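Local coordinates for protein imidazolonepropionase (Unidentified, PDB 2Q09) that catalyses the hydrolytic opening of the imidazolone-5-propanoate ring to N-formimidoyl-L-glutamate, the third step of histidine degradation, at a metal site, at residues V12-L17 with E28-G33; F214-G219 with Q245-G250; K240-Q245 with V263-Y268. All blocks are in the same frame, centred on the assembly; numbering follows the deposited sequence.

In the fold
Interaction 1 comes first along the chain and stands apart, its centre about 43 Å from that of interaction 2 and about 35 Å from that of interaction 3, across the chain's centre. It belongs to the small beta region beside the barrel. Interactions 2 and 3 have centres about 8 Å apart, share Gln245 and alternate along the chain. Interaction 3 pairs the neighbouring barrel strands 238-243 and 262-265, whereas interaction 2 joins the loops that follow strands 210-213 and 238-243. Asn248 and Tyr268 link the two through a probable hydrogen bond. Both touch the bound inhibitor, so three successive strand ends build one side of the catalytic pocket.

Interaction 1. Residues V12-L17 with E28-G33; sequences VTPATL and EPHALG
Val12 has CG1 anti to its carbonyl carbon (chi1 -69°), which leaves CG2 in the crowded position between N and C, and His30 has CG anti to its own carbonyl carbon, beside the backbone N (chi1 -85°). The first choice lays Val12 CG2 3.3 Å from His30 O, with CB of Leu32 next along at 4.4 Å from the same methyl. The imidazole comes up beside Pro14, whose CG is 4.0 Å from His30 ND1; the two side chains cross at about a right angle. Two backbone bonds close the antiparallel hydrogen-bonded pair Val12-His30: Val12 N gives to His30 O at 2.9 Å, and His30 N gives to Val12 O at 2.7 Å. Val12 O also receives a CA-H...O contact from Pro29. This single bridge joins the small sheet of strands 7-10, 30-35, 38-44 and 57-58 to strand 12-14, which pairs in parallel with strand 63-73 at the start of the amidohydrolase barrel; segments 12-14 and 30-33 run at 90° to each other, and Val12 and Pro14 touch Val64. Rotation of the His30 ring is fixed by its ND1-H, which reaches Glu28 O at 2.6 Å, in the ring plane but from above the carbonyl plane. Glu28 O also lies 3.4 Å from Pro14 CD, in a different direction. Pro44 packs on His30, and the Glu28 carboxylate is bonded to Gln46.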
loop_
_atom_site.group_PDB
_atom_site.type_symbol
_atom_site.label_atom_id
_atom_site.label_comp_id
_atom_site.label_asym_id
_atom_site.label_seq_id
_atom_site.Cartn_x
_atom_site.Cartn_y
_atom_site.Cartn_z
ATOM N N VAL A 12 -0.173 28.580 1.712
ATOM C CA VAL A 12 -0.766 27.255 1.609
ATOM C C VAL A 12 -1.583 27.024 2.877
ATOM O O VAL A 12 -1.177 27.442 3.962
ATOM C CB VAL A 12 0.298 26.137 1.513
ATOM C CG1 VAL A 12 1.025 26.218 0.181
ATOM C CG2 VAL A 12 1.265 26.233 2.668
ATOM N N THR A 13 -2.747 26.394 2.733
ATOM C CA THR A 13 -3.597 26.068 3.877
ATOM C C THR A 13 -3.270 24.604 4.153
ATOM O O THR A 13 -3.844 23.699 3.551
ATOM C CB THR A 13 -5.085 26.211 3.532
ATOM O OG1 THR A 13 -5.339 27.546 3.080
ATOM C CG2 THR A 13 -5.942 25.914 4.757
ATOM N N PRO A 14 -2.351 24.358 5.093
ATOM C CA PRO A 14 -1.901 23.021 5.466
ATOM C C PRO A 14 -2.781 22.106 6.299
ATOM O O PRO A 14 -3.225 22.467 7.385
ATOM C CB PRO A 14 -0.583 23.306 6.171
ATOM C CG PRO A 14 -0.942 24.529 6.963
ATOM C CD PRO A 14 -1.702 25.375 5.941
ATOM N N ALA A 15 -3.034 20.920 5.759
ATOM C CA ALA A 15 -3.772 19.882 6.468
ATOM C C ALA A 15 -2.568 19.019 6.819
ATOM O O ALA A 15 -2.213 18.113 6.069
ATOM C CB ALA A 15 -4.708 19.127 5.518
ATOM N N THR A 16 -1.937 19.324 7.944
ATOM C CA THR A 16 -0.722 18.640 8.358
ATOM C C THR A 16 -0.852 17.169 8.658
ATOM O O THR A 16 0.127 16.431 8.525
ATOM C CB THR A 16 -0.097 19.316 9.602
ATOM O OG1 THR A 16 -0.969 19.149 10.726
ATOM C CG2 THR A 16 0.104 20.816 9.342
ATOM N N LEU A 17 -2.045 16.739 9.059
ATOM C CA LEU A 17 -2.244 15.340 9.420
ATOM C C LEU A 17 -1.239 14.965 10.518
ATOM O O LEU A 17 -0.802 13.812 10.617
ATOM C CB LEU A 17 -2.069 14.418 8.196
ATOM C CG LEU A 17 -3.296 14.037 7.348
ATOM C CD1 LEU A 17 -4.280 13.246 8.213
ATOM C CD2 LEU A 17 -3.980 15.306 6.793
ATOM N N GLU A 28 -3.906 27.622 9.860
ATOM C CA GLU A 28 -4.134 28.856 9.120
ATOM C C GLU A 28 -3.117 28.851 7.983
ATOM O O GLU A 28 -2.205 28.037 7.975
ATOM C CB GLU A 28 -3.878 30.066 10.028
ATOM C CG GLU A 28 -2.447 30.127 10.570
ATOM C CD GLU A 28 -2.228 31.272 11.536
ATOM O OE1 GLU A 28 -2.416 32.434 11.133
ATOM O OE2 GLU A 28 -1.869 31.006 12.699
ATOM N N PRO A 29 -3.257 29.760 7.010
ATOM C CA PRO A 29 -2.309 29.808 5.892
ATOM C C PRO A 29 -0.858 29.874 6.374
ATOM O O PRO A 29 -0.533 30.602 7.318
ATOM C CB PRO A 29 -2.732 31.065 5.144
ATOM C CG PRO A 29 -4.210 31.084 5.357
ATOM C CD PRO A 29 -4.335 30.746 6.827
ATOM N N HIS A 30 0.007 29.098 5.730
ATOM C CA HIS A 30 1.421 29.047 6.083
ATOM C C HIS A 30 2.308 29.175 4.857
ATOM O O HIS A 30 1.837 29.260 3.727
ATOM C CB HIS A 30 1.768 27.712 6.752
ATOM C CG HIS A 30 1.511 27.674 8.226
ATOM N ND1 HIS A 30 0.272 27.920 8.777
ATOM C CD2 HIS A 30 2.335 27.392 9.264
ATOM C CE1 HIS A 30 0.344 27.791 10.091
ATOM N NE2 HIS A 30 1.585 27.472 10.411
ATOM N N ALA A 31 3.610 29.171 5.114
ATOM C CA ALA A 31 4.625 29.227 4.078
ATOM C C ALA A 31 5.401 27.934 4.287
ATOM O O ALA A 31 5.816 27.639 5.406
ATOM C CB ALA A 31 5.539 30.430 4.282
ATOM N N LEU A 32 5.575 27.152 3.230
ATOM C CA LEU A 32 6.301 25.892 3.348
ATOM C C LEU A 32 7.593 25.953 2.540
ATOM O O LEU A 32 7.567 26.122 1.323
ATOM C CB LEU A 32 5.422 24.730 2.865
ATOM C CG LEU A 32 5.917 23.302 3.124
ATOM C CD1 LEU A 32 4.814 22.313 2.784
ATOM C CD2 LEU A 32 7.163 23.019 2.295
ATOM N N GLY A 33 8.721 25.822 3.232
ATOM C CA GLY A 33 10.012 25.870 2.567
ATOM C C GLY A 33 10.705 24.524 2.631
ATOM O O GLY A 33 10.604 23.814 3.630
#

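Interaction 2. Residues F214-G219 with Q245-G250; sequences FCEHIG and QLSNLG. With DI6 (3-[(4S)-2,5-dioxoimidazolidin-4-yl]propanoic acid), chain C.
Glu216 and Leu246 cross at about a right angle, the carboxylate carbon CD 3.5 Å from Leu246 CB. CG of Glu216 is anti to its backbone N (chi1 -166°) and the chain then bends at chi2, which turns the acid toward the backbone of the facing loop. Leu246 N gives OE1 a bond of 2.9 Å from above the carboxylate plane, and Ser247 N adds a weak one. Ser247 OG donates to OE2; the modelled separation is so short that its exact length is doubtful. The His217 ring turns its edge to Glu216 and Leu246: ND1 donates to Glu216 OE2 at 2.9 Å on the anti side of the carboxylate, nearly in the ring plane, while Leu246 CB meets the ring edge at CE1. Beyond it, Ile218 crosses Leu246 squarely, and CD1 against CD1 at 3.4 Å is tighter than usual packing. Leu249 reaches over the Glu216 backbone with CD1. Water fills in between the loops: one molecule bridges Cys215 O and Ser247 O, another joins Glu216 OE1 to Gln245 N.

Both loops follow neighbouring parallel strands, 210-213 and 238-243, at the C-terminal end of the TIM barrel, where the ligand pocket lies. There the Phe214 ring stands nearly perpendicular (86°) to the Gln245 amide. One ring face carries inhibitor O5, 3.1 Å above the plane and toward the rim; the opposite face carries Glu216 CB. Gln245 reads the inhibitor ring as a donor-acceptor pair, OE1 taking N1-H at 2.9 Å and NE2 giving to O2 at 2.9 Å, nearly straight. Donors from Leu246 N, His217 ND1 and a water would favour an ionised Glu216, which ties the 245-250 loop to the type I turn 216-219.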
loop_
_atom_site.group_PDB
_atom_site.type_symbol
_atom_site.label_atom_id
_atom_site.label_comp_id
_atom_site.label_asym_id
_atom_site.label_seq_id
_atom_site.Cartn_x
_atom_site.Cartn_y
_atom_site.Cartn_z
ATOM N N PHE A 214 0.645 -15.140 2.593
ATOM C CA PHE A 214 -0.790 -15.371 2.516
ATOM C C PHE A 214 -1.093 -16.544 3.443
ATOM O O PHE A 214 -1.008 -17.707 3.048
ATOM C CB PHE A 214 -1.224 -15.714 1.089
ATOM C CG PHE A 214 -2.683 -16.044 0.970
ATOM C CD1 PHE A 214 -3.642 -15.225 1.561
ATOM C CD2 PHE A 214 -3.104 -17.151 0.237
ATOM C CE1 PHE A 214 -5.005 -15.504 1.422
ATOM C CE2 PHE A 214 -4.460 -17.435 0.096
ATOM C CZ PHE A 214 -5.410 -16.606 0.688
ATOM N N CYS A 215 -1.437 -16.226 4.688
ATOM C CA CYS A 215 -1.745 -17.228 5.694
ATOM C C CYS A 215 -3.237 -17.524 5.712
ATOM O O CYS A 215 -4.038 -16.704 6.162
ATOM C CB CYS A 215 -1.290 -16.721 7.061
ATOM S SG CYS A 215 -1.770 -17.784 8.447
ATOM N N GLU A 216 -3.609 -18.707 5.236
ATOM C CA GLU A 216 -5.016 -19.072 5.166
ATOM C C GLU A 216 -5.147 -20.575 4.917
ATOM O O GLU A 216 -4.153 -21.242 4.627
ATOM C CB GLU A 216 -5.658 -18.272 4.026
ATOM C CG GLU A 216 -7.170 -18.262 3.988
ATOM C CD GLU A 216 -7.772 -17.608 5.206
ATOM O OE1 GLU A 216 -7.687 -16.369 5.336
ATOM O OE2 GLU A 216 -8.323 -18.344 6.043
ATOM N N HIS A 217 -6.359 -21.111 5.039
ATOM C CA HIS A 217 -6.574 -22.536 4.814
ATOM C C HIS A 217 -6.208 -22.926 3.389
ATOM O O HIS A 217 -5.634 -23.987 3.163
ATOM C CB HIS A 217 -8.030 -22.928 5.115
ATOM C CG HIS A 217 -9.046 -22.081 4.418
ATOM N ND1 HIS A 217 -9.164 -20.732 4.652
ATOM C CD2 HIS A 217 -10.003 -22.402 3.515
ATOM C CE1 HIS A 217 -10.158 -20.248 3.921
ATOM N NE2 HIS A 217 -10.681 -21.239 3.225
ATOM N N ILE A 218 -6.539 -22.070 2.428
ATOM C CA ILE A 218 -6.206 -22.341 1.035
ATOM C C ILE A 218 -4.903 -21.617 0.695
ATOM O O ILE A 218 -4.519 -21.501 -0.468
ATOM C CB ILE A 218 -7.335 -21.889 0.063
ATOM C CG1 ILE A 218 -7.467 -20.367 0.052
ATOM C CG2 ILE A 218 -8.651 -22.510 0.480
ATOM C CD1 ILE A 218 -8.583 -19.837 -0.825
ATOM N N GLY A 219 -4.229 -21.133 1.735
ATOM C CA GLY A 219 -2.971 -20.434 1.565
ATOM C C GLY A 219 -1.886 -21.189 2.302
ATOM O O GLY A 219 -1.703 -22.388 2.084
ATOM N N GLN A 245 -8.446 -13.074 6.024
ATOM C CA GLN A 245 -9.315 -12.636 4.937
ATOM C C GLN A 245 -10.479 -13.614 4.745
ATOM O O GLN A 245 -11.618 -13.192 4.533
ATOM C CB GLN A 245 -8.520 -12.505 3.631
ATOM C CG GLN A 245 -9.345 -12.034 2.440
ATOM C CD GLN A 245 -8.546 -12.001 1.144
ATOM O OE1 GLN A 245 -7.563 -12.725 0.991
ATOM N NE2 GLN A 245 -8.976 -11.169 0.200
ATOM N N LEU A 246 -10.186 -14.914 4.819
ATOM C CA LEU A 246 -11.214 -15.937 4.639
ATOM C C LEU A 246 -11.517 -16.702 5.930
ATOM O O LEU A 246 -12.611 -17.243 6.093
ATOM C CB LEU A 246 -10.792 -16.924 3.537
ATOM C CG LEU A 246 -10.447 -16.342 2.156
ATOM C CD1 LEU A 246 -10.020 -17.460 1.220
ATOM C CD2 LEU A 246 -11.645 -15.593 1.587
ATOM N N SER A 247 -10.541 -16.758 6.834
ATOM C CA SER A 247 -10.719 -17.433 8.117
ATOM C C SER A 247 -9.599 -17.023 9.061
ATOM O O SER A 247 -8.594 -16.464 8.634
ATOM C CB SER A 247 -10.719 -18.959 7.944
ATOM O OG SER A 247 -9.408 -19.475 7.834
ATOM N N ASN A 248 -9.775 -17.299 10.348
ATOM C CA ASN A 248 -8.764 -16.946 11.337
ATOM C C ASN A 248 -7.954 -18.171 11.749
ATOM O O ASN A 248 -8.502 -19.134 12.286
ATOM C CB ASN A 248 -9.423 -16.330 12.576
ATOM C CG ASN A 248 -8.425 -15.624 13.471
ATOM O OD1 ASN A 248 -7.370 -16.168 13.787
ATOM N ND2 ASN A 248 -8.756 -14.408 13.887
ATOM N N LEU A 249 -6.653 -18.133 11.483
ATOM C CA LEU A 249 -5.771 -19.231 11.850
ATOM C C LEU A 249 -4.845 -18.783 12.974
ATOM O O LEU A 249 -4.032 -19.571 13.475
ATOM C CB LEU A 249 -4.929 -19.675 10.647
ATOM C CG LEU A 249 -5.654 -20.236 9.421
ATOM C CD1 LEU A 249 -4.625 -20.640 8.371
ATOM C CD2 LEU A 249 -6.502 -21.435 9.814
ATOM N N GLY A 250 -4.977 -17.520 13.371
ATOM C CA GLY A 250 -4.140 -16.975 14.424
ATOM C C GLY A 250 -2.941 -16.262 13.832
ATOM O O GLY A 250 -1.998 -15.918 14.535
HETATM N N1 DI6 C . -5.833 -12.233 -1.252
HETATM C C2 DI6 C . -6.423 -11.598 -2.287
HETATM O O2 DI6 C . -7.559 -11.159 -2.329
HETATM C C3 DI6 C . -5.355 -11.529 -3.406
HETATM N N4 DI6 C . -4.204 -12.217 -2.782
HETATM C C5 DI6 C . -4.571 -12.584 -1.537
HETATM O O5 DI6 C . -3.833 -13.163 -0.754
HETATM C C6 DI6 C . -5.840 -12.234 -4.665
HETATM C C7 DI6 C . -4.815 -12.192 -5.801
HETATM C C8 DI6 C . -5.257 -12.884 -7.099
HETATM O O9 DI6 C . -4.620 -12.617 -8.136
HETATM O O10 DI6 C . -6.227 -13.685 -7.099
HETATM O O HOH W 1 -5.894 -16.218 8.019
HETATM O O HOH W 2 -5.828 -14.243 5.088
#

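Interaction 3. Residues K240-Q245 with V263-Y268. With FE (Fe (III) ion), chain B; DI6 (3-[(4S)-2,5-dioxoimidazolidin-4-yl]propanoic acid), chain C.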
loop_
_atom_site.group_PDB
_atom_site.type_symbol
_atom_site.label_atom_id
_atom_site.label_comp_id
_atom_site.label_asym_id
_atom_site.label_seq_id
_atom_site.Cartn_x
_atom_site.Cartn_y
_atom_site.Cartn_z
ATOM N N LYS A 240 5.165 -8.732 7.161
ATOM C CA LYS A 240 3.762 -8.333 7.159
ATOM C C LYS A 240 2.999 -9.550 6.650
ATOM O O LYS A 240 3.604 -10.588 6.367
ATOM C CB LYS A 240 3.532 -7.151 6.212
ATOM C CG LYS A 240 3.669 -7.510 4.737
ATOM C CD LYS A 240 3.412 -6.317 3.828
ATOM C CE LYS A 240 4.508 -5.268 3.989
ATOM N NZ LYS A 240 4.310 -4.120 3.063
ATOM N N GLY A 241 1.682 -9.447 6.531
ATOM C CA GLY A 241 0.939 -10.594 6.043
ATOM C C GLY A 241 -0.514 -10.384 5.671
ATOM O O GLY A 241 -1.188 -9.489 6.191
ATOM N N HIS A 242 -0.983 -11.212 4.742
ATOM C CA HIS A 242 -2.378 -11.192 4.312
ATOM C C HIS A 242 -3.071 -12.061 5.358
ATOM O O HIS A 242 -3.058 -13.287 5.254
ATOM C CB HIS A 242 -2.532 -11.840 2.934
ATOM C CG HIS A 242 -2.174 -10.942 1.788
ATOM N ND1 HIS A 242 -0.901 -10.459 1.580
ATOM C CD2 HIS A 242 -2.929 -10.474 0.766
ATOM C CE1 HIS A 242 -0.885 -9.734 0.471
ATOM N NE2 HIS A 242 -2.101 -9.729 -0.041
HETATM N N MSE A 243 -3.672 -11.433 6.366
HETATM C CA MSE A 243 -4.309 -12.191 7.440
HETATM C C MSE A 243 -5.822 -12.105 7.598
HETATM O O MSE A 243 -6.450 -11.085 7.293
HETATM C CB MSE A 243 -3.681 -11.801 8.778
HETATM C CG MSE A 243 -2.892 -12.914 9.439
HETATM SE SE MSE A 243 -1.438 -13.478 8.326
HETATM C CE MSE A 243 -0.264 -12.019 8.672
ATOM N N ASP A 244 -6.387 -13.206 8.086
ATOM C CA ASP A 244 -7.813 -13.314 8.365
ATOM C C ASP A 244 -8.764 -12.805 7.286
ATOM O O ASP A 244 -9.777 -12.174 7.597
ATOM C CB ASP A 244 -8.121 -12.597 9.684
ATOM C CG ASP A 244 -7.275 -13.109 10.838
ATOM O OD1 ASP A 244 -7.206 -14.342 11.022
ATOM O OD2 ASP A 244 -6.685 -12.280 11.567
ATOM N N GLN A 245 -8.446 -13.074 6.024
ATOM C CA GLN A 245 -9.315 -12.636 4.937
ATOM C C GLN A 245 -10.479 -13.614 4.745
ATOM O O GLN A 245 -11.618 -13.192 4.533
ATOM C CB GLN A 245 -8.520 -12.505 3.631
ATOM C CG GLN A 245 -9.345 -12.034 2.440
ATOM C CD GLN A 245 -8.546 -12.001 1.144
ATOM O OE1 GLN A 245 -7.563 -12.725 0.991
ATOM N NE2 GLN A 245 -8.976 -11.169 0.200
ATOM N N VAL A 263 -0.781 -6.026 9.260
ATOM C CA VAL A 263 -1.503 -7.248 8.914
ATOM C C VAL A 263 -2.615 -6.707 8.031
ATOM O O VAL A 263 -3.230 -5.692 8.364
ATOM C CB VAL A 263 -2.086 -7.975 10.152
ATOM C CG1 VAL A 263 -0.972 -8.718 10.879
ATOM C CG2 VAL A 263 -2.751 -6.989 11.085
ATOM N N ASP A 264 -2.875 -7.369 6.908
ATOM C CA ASP A 264 -3.868 -6.862 5.963
ATOM C C ASP A 264 -5.076 -7.757 5.664
ATOM O O ASP A 264 -4.956 -8.972 5.591
ATOM C CB ASP A 264 -3.157 -6.499 4.655
ATOM C CG ASP A 264 -1.870 -5.702 4.880
ATOM O OD1 ASP A 264 -1.391 -5.061 3.925
ATOM O OD2 ASP A 264 -1.315 -5.722 5.999
ATOM N N HIS A 265 -6.229 -7.107 5.461
ATOM C CA HIS A 265 -7.543 -7.719 5.196
ATOM C C HIS A 265 -8.302 -7.772 6.520
ATOM O O HIS A 265 -9.148 -6.919 6.784
ATOM C CB HIS A 265 -7.416 -9.109 4.569
ATOM C CG HIS A 265 -7.150 -9.074 3.095
ATOM N ND1 HIS A 265 -8.037 -8.517 2.197
ATOM C CD2 HIS A 265 -6.096 -9.511 2.368
ATOM C CE1 HIS A 265 -7.539 -8.612 0.976
ATOM N NE2 HIS A 265 -6.363 -9.209 1.052
ATOM N N LEU A 266 -8.016 -8.779 7.344
ATOM C CA LEU A 266 -8.611 -8.879 8.673
ATOM C C LEU A 266 -10.119 -9.083 8.824
ATOM O O LEU A 266 -10.653 -8.842 9.907
ATOM C CB LEU A 266 -8.205 -7.636 9.475
ATOM C CG LEU A 266 -6.729 -7.384 9.818
ATOM C CD1 LEU A 266 -5.803 -7.919 8.743
ATOM C CD2 LEU A 266 -6.521 -5.897 10.007
ATOM N N GLU A 267 -10.813 -9.516 7.776
ATOM C CA GLU A 267 -12.256 -9.731 7.893
ATOM C C GLU A 267 -12.602 -10.570 9.129
ATOM O O GLU A 267 -13.578 -10.290 9.827
ATOM C CB GLU A 267 -12.811 -10.440 6.649
ATOM C CG GLU A 267 -13.154 -9.542 5.455
ATOM C CD GLU A 267 -11.943 -8.897 4.828
ATOM O OE1 GLU A 267 -10.833 -9.440 4.991
ATOM O OE2 GLU A 267 -12.103 -7.857 4.155
ATOM N N TYR A 268 -11.791 -11.593 9.396
ATOM C CA TYR A 268 -12.020 -12.496 10.527
ATOM C C TYR A 268 -11.122 -12.293 11.747
ATOM O O TYR A 268 -10.909 -13.224 12.524
ATOM C CB TYR A 268 -11.892 -13.945 10.047
ATOM C CG TYR A 268 -13.000 -14.381 9.116
ATOM C CD1 TYR A 268 -14.172 -14.946 9.613
ATOM C CD2 TYR A 268 -12.897 -14.187 7.737
ATOM C CE1 TYR A 268 -15.221 -15.310 8.759
ATOM C CE2 TYR A 268 -13.933 -14.541 6.876
ATOM C CZ TYR A 268 -15.093 -15.103 7.394
ATOM O OH TYR A 268 -16.127 -15.449 6.552
HETATM FE FE FE B . -3.167 -8.255 -1.498
HETATM N N1 DI6 C . -5.833 -12.233 -1.252
HETATM C C2 DI6 C . -6.423 -11.598 -2.287
HETATM O O2 DI6 C . -7.559 -11.159 -2.329
HETATM C C3 DI6 C . -5.355 -11.529 -3.406
HETATM N N4 DI6 C . -4.204 -12.217 -2.782
HETATM C C5 DI6 C . -4.571 -12.584 -1.537
HETATM O O5 DI6 C . -3.833 -13.163 -0.754
HETATM C C6 DI6 C . -5.840 -12.234 -4.665
HETATM C C7 DI6 C . -4.815 -12.192 -5.801
HETATM C C8 DI6 C . -5.257 -12.884 -7.099
HETATM O O9 DI6 C . -4.620 -12.617 -8.136
HETATM O O10 DI6 C . -6.227 -13.685 -7.099
HETATM O O HOH W 3 1.068 -4.343 2.546
HETATM O O HOH W 4 -5.403 -9.229 -1.573
#
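His265 carries the Gln245 amide over one face of its ring, NE2 3.0 Å above the plane and toward the rim, the two planes only 20° apart. CG of Gln245 continues the cover as a CH-pi contact, 3.9 Å from the ring centroid. At the edge of His265, in plane, lie CD2 of His242 and a water 2.8 Å from NE2. That water is also in the plane of the His242 ring and is a ligand of the iron(III), which His242 NE2 binds at 2.3 Å. The two imidazole planes are inclined at 47°. Further along, Tyr268 turns its ring edge to the carbonyl oxygens of Asp244 and Gln245; the latter is buried here with no hydrogen-bond partner in the model.

The two strands run parallel. Asp264 N bonds to Gly241 O at 2.8 Å, Met243 N to Asp264 O, and Leu266 N to Met243 O, before Tyr268 N closes the loop end on Asp244 O at 2.8 Å and 171°. Asp264 and His242 share one face of this pairing. The other face holds Val263, whose CG1 meets CE of Met243, a selenomethionine bent at chi2 and chi3, at 4.0 Å; helix 251-257, which connects the strands, packs on both.

OD1 of Asp264 is bonded to ND1 of His72, a second-shell grip on a metal ligand. With His72, His74 and Asp317 completing the protein ligands of the iron, this beta-alpha-beta unit (238-243, 251-257, 262-265) sets His242 where the amidohydrolase TIM barrel places its mononuclear centre: at the C-terminal ends of the parallel strands, with the metal-bound water held toward the ligand pocket.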